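Local coordinates for protein putative cytochrome P450 154A1 (Streptomyces coelicolor, PDB 1ODO) that is a cytochrome P450-family haem protein that binds haem and 4-phenyl-1H-imidazole, at residues E280-H285 / D333-T338. Sequence-based numbering, arbitrary orientation.
Sequences EETLRH and DTFDAT
Glu281 and His285 on helix 275-285 meet Phe335 and its neighbours on the loop 333-338 in a polar and aromatic contact. Glu281 and Arg284 form the ExxR motif of the P450 K helix, and the loop belongs to the meander. Arg339, just past the loop segment, makes a salt bridge to Glu281 OE2 and completes the family's Glu-Arg-Arg triad. Leu283, turned away from the loop, touches the haem.

Arg284 grips the buried Glu281 carboxylate side-on in a two-bond salt bridge, NE to OE1 (2.8 Å) and NH2 to OE2 (2.9 Å). Both oxygens lie near the guanidinium plane, but Arg284 comes from above the carboxylate plane. Asp336 N reaches Glu281 OE2 at 2.7 Å on its anti side, on the other face from Arg284 NH2. These bonds probably favour the charged carboxylate.

Glu281 CG is anti to the backbone N (chi1 177°), which lays it over the Phe335 ring, 3.3 Å from the centroid, in a CH-pi contact. Thr282 OG1, hydrogen-bonded to Val278 O, touches the ring edge. Phe335 and His285 form an offset edge-to-face pair, planes at 86°. His285 NE2 donates to Asp333 O at 2.9 Å, from above the carbonyl plane.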
loop_
_atom_site.group_PDB
_atom_site.type_symbol
_atom_site.label_atom_id
_atom_site.label_comp_id
_atom_site.label_asym_id
_atom_site.label_seq_id
_atom_site.Cartn_x
_atom_site.Cartn_y
_atom_site.Cartn_z
ATOM N N GLU A 280 -10.153 6.357 -8.199
ATOM C CA GLU A 280 -9.279 5.843 -9.247
ATOM C C GLU A 280 -8.243 6.871 -9.678
ATOM O O GLU A 280 -7.098 6.521 -9.949
ATOM C CB GLU A 280 -10.087 5.385 -10.463
ATOM C CG GLU A 280 -10.896 4.124 -10.195
ATOM C CD GLU A 280 -10.055 3.039 -9.546
ATOM O OE1 GLU A 280 -10.409 2.587 -8.437
ATOM O OE2 GLU A 280 -9.032 2.644 -10.141
ATOM N N GLU A 281 -8.635 8.138 -9.753
ATOM C CA GLU A 281 -7.684 9.165 -10.156
ATOM C C GLU A 281 -6.683 9.413 -9.028
ATOM O O GLU A 281 -5.539 9.785 -9.283
ATOM C CB GLU A 281 -8.401 10.468 -10.527
ATOM C CG GLU A 281 -7.447 11.603 -10.894
ATOM C CD GLU A 281 -6.693 11.372 -12.204
ATOM O OE1 GLU A 281 -6.586 10.211 -12.664
ATOM O OE2 GLU A 281 -6.192 12.365 -12.769
ATOM N N THR A 282 -7.114 9.220 -7.781
ATOM C CA THR A 282 -6.220 9.425 -6.642
ATOM C C THR A 282 -5.178 8.304 -6.681
ATOM O O THR A 282 -3.990 8.523 -6.435
ATOM C CB THR A 282 -6.980 9.369 -5.291
ATOM O OG1 THR A 282 -7.930 10.445 -5.225
ATOM C CG2 THR A 282 -6.000 9.494 -4.114
ATOM N N LEU A 283 -5.628 7.100 -7.004
ATOM C CA LEU A 283 -4.729 5.950 -7.079
ATOM C C LEU A 283 -3.688 6.164 -8.179
ATOM O O LEU A 283 -2.547 5.718 -8.072
ATOM C CB LEU A 283 -5.532 4.679 -7.351
ATOM C CG LEU A 283 -6.374 4.217 -6.159
ATOM C CD1 LEU A 283 -7.327 3.093 -6.552
ATOM C CD2 LEU A 283 -5.432 3.757 -5.065
ATOM N N ARG A 284 -4.080 6.861 -9.238
ATOM C CA ARG A 284 -3.150 7.112 -10.332
ATOM C C ARG A 284 -2.202 8.267 -10.016
ATOM O O ARG A 284 -0.985 8.130 -10.130
ATOM C CB ARG A 284 -3.911 7.453 -11.620
ATOM C CG ARG A 284 -3.000 7.655 -12.847
ATOM C CD ARG A 284 -3.741 8.348 -13.994
ATOM N NE ARG A 284 -3.996 9.753 -13.679
ATOM C CZ ARG A 284 -3.065 10.703 -13.711
ATOM N NH1 ARG A 284 -1.819 10.402 -14.059
ATOM N NH2 ARG A 284 -3.370 11.948 -13.368
ATOM N N HIS A 285 -2.786 9.396 -9.616
ATOM C CA HIS A 285 -2.060 10.624 -9.283
ATOM C C HIS A 285 -1.201 10.606 -8.014
ATOM O O HIS A 285 -0.096 11.161 -7.996
ATOM C CB HIS A 285 -3.076 11.778 -9.227
ATOM C CG HIS A 285 -2.462 13.144 -9.278
ATOM N ND1 HIS A 285 -2.409 13.976 -8.181
ATOM C CD2 HIS A 285 -1.892 13.828 -10.299
ATOM C CE1 HIS A 285 -1.833 15.116 -8.523
ATOM N NE2 HIS A 285 -1.511 15.051 -9.803
ATOM N N ASP A 333 0.451 14.883 -14.897
ATOM C CA ASP A 333 0.655 15.447 -13.566
ATOM C C ASP A 333 -0.525 16.243 -13.024
ATOM O O ASP A 333 -0.458 16.781 -11.924
ATOM C CB ASP A 333 1.922 16.309 -13.537
ATOM C CG ASP A 333 3.182 15.499 -13.800
ATOM O OD1 ASP A 333 3.284 14.370 -13.279
ATOM O OD2 ASP A 333 4.074 15.994 -14.519
ATOM N N THR A 334 -1.606 16.311 -13.790
ATOM C CA THR A 334 -2.787 17.048 -13.354
ATOM C C THR A 334 -3.845 16.060 -12.882
ATOM O O THR A 334 -4.080 15.042 -13.533
ATOM C CB THR A 334 -3.396 17.885 -14.503
ATOM O OG1 THR A 334 -2.431 18.827 -14.981
ATOM C CG2 THR A 334 -4.627 18.644 -14.011
ATOM N N PHE A 335 -4.471 16.352 -11.745
ATOM C CA PHE A 335 -5.509 15.472 -11.212
ATOM C C PHE A 335 -6.779 15.821 -11.982
ATOM O O PHE A 335 -7.198 16.976 -12.003
ATOM C CB PHE A 335 -5.721 15.724 -9.714
ATOM C CG PHE A 335 -6.700 14.775 -9.069
ATOM C CD1 PHE A 335 -6.249 13.726 -8.272
ATOM C CD2 PHE A 335 -8.072 14.929 -9.265
ATOM C CE1 PHE A 335 -7.149 12.840 -7.673
ATOM C CE2 PHE A 335 -8.986 14.048 -8.672
ATOM C CZ PHE A 335 -8.524 13.004 -7.876
ATOM N N ASP A 336 -7.376 14.823 -12.623
ATOM C CA ASP A 336 -8.595 15.019 -13.399
ATOM C C ASP A 336 -9.461 13.767 -13.287
ATOM O O ASP A 336 -9.200 12.764 -13.942
ATOM C CB ASP A 336 -8.224 15.302 -14.863
ATOM C CG ASP A 336 -9.433 15.347 -15.789
ATOM O OD1 ASP A 336 -10.575 15.478 -15.303
ATOM O OD2 ASP A 336 -9.232 15.261 -17.017
ATOM N N ALA A 337 -10.493 13.831 -12.449
ATOM C CA ALA A 337 -11.391 12.694 -12.255
ATOM C C ALA A 337 -12.302 12.390 -13.448
ATOM O O ALA A 337 -13.006 11.379 -13.448
ATOM C CB ALA A 337 -12.232 12.904 -10.988
ATOM N N THR A 338 -12.291 13.254 -14.462
ATOM C CA THR A 338 -13.128 13.035 -15.638
ATOM C C THR A 338 -12.420 12.198 -16.709
ATOM O O THR A 338 -13.024 11.850 -17.719
ATOM C CB THR A 338 -13.565 14.367 -16.300
ATOM O OG1 THR A 338 -12.451 14.952 -16.989
ATOM C CG2 THR A 338 -14.082 15.349 -15.254
#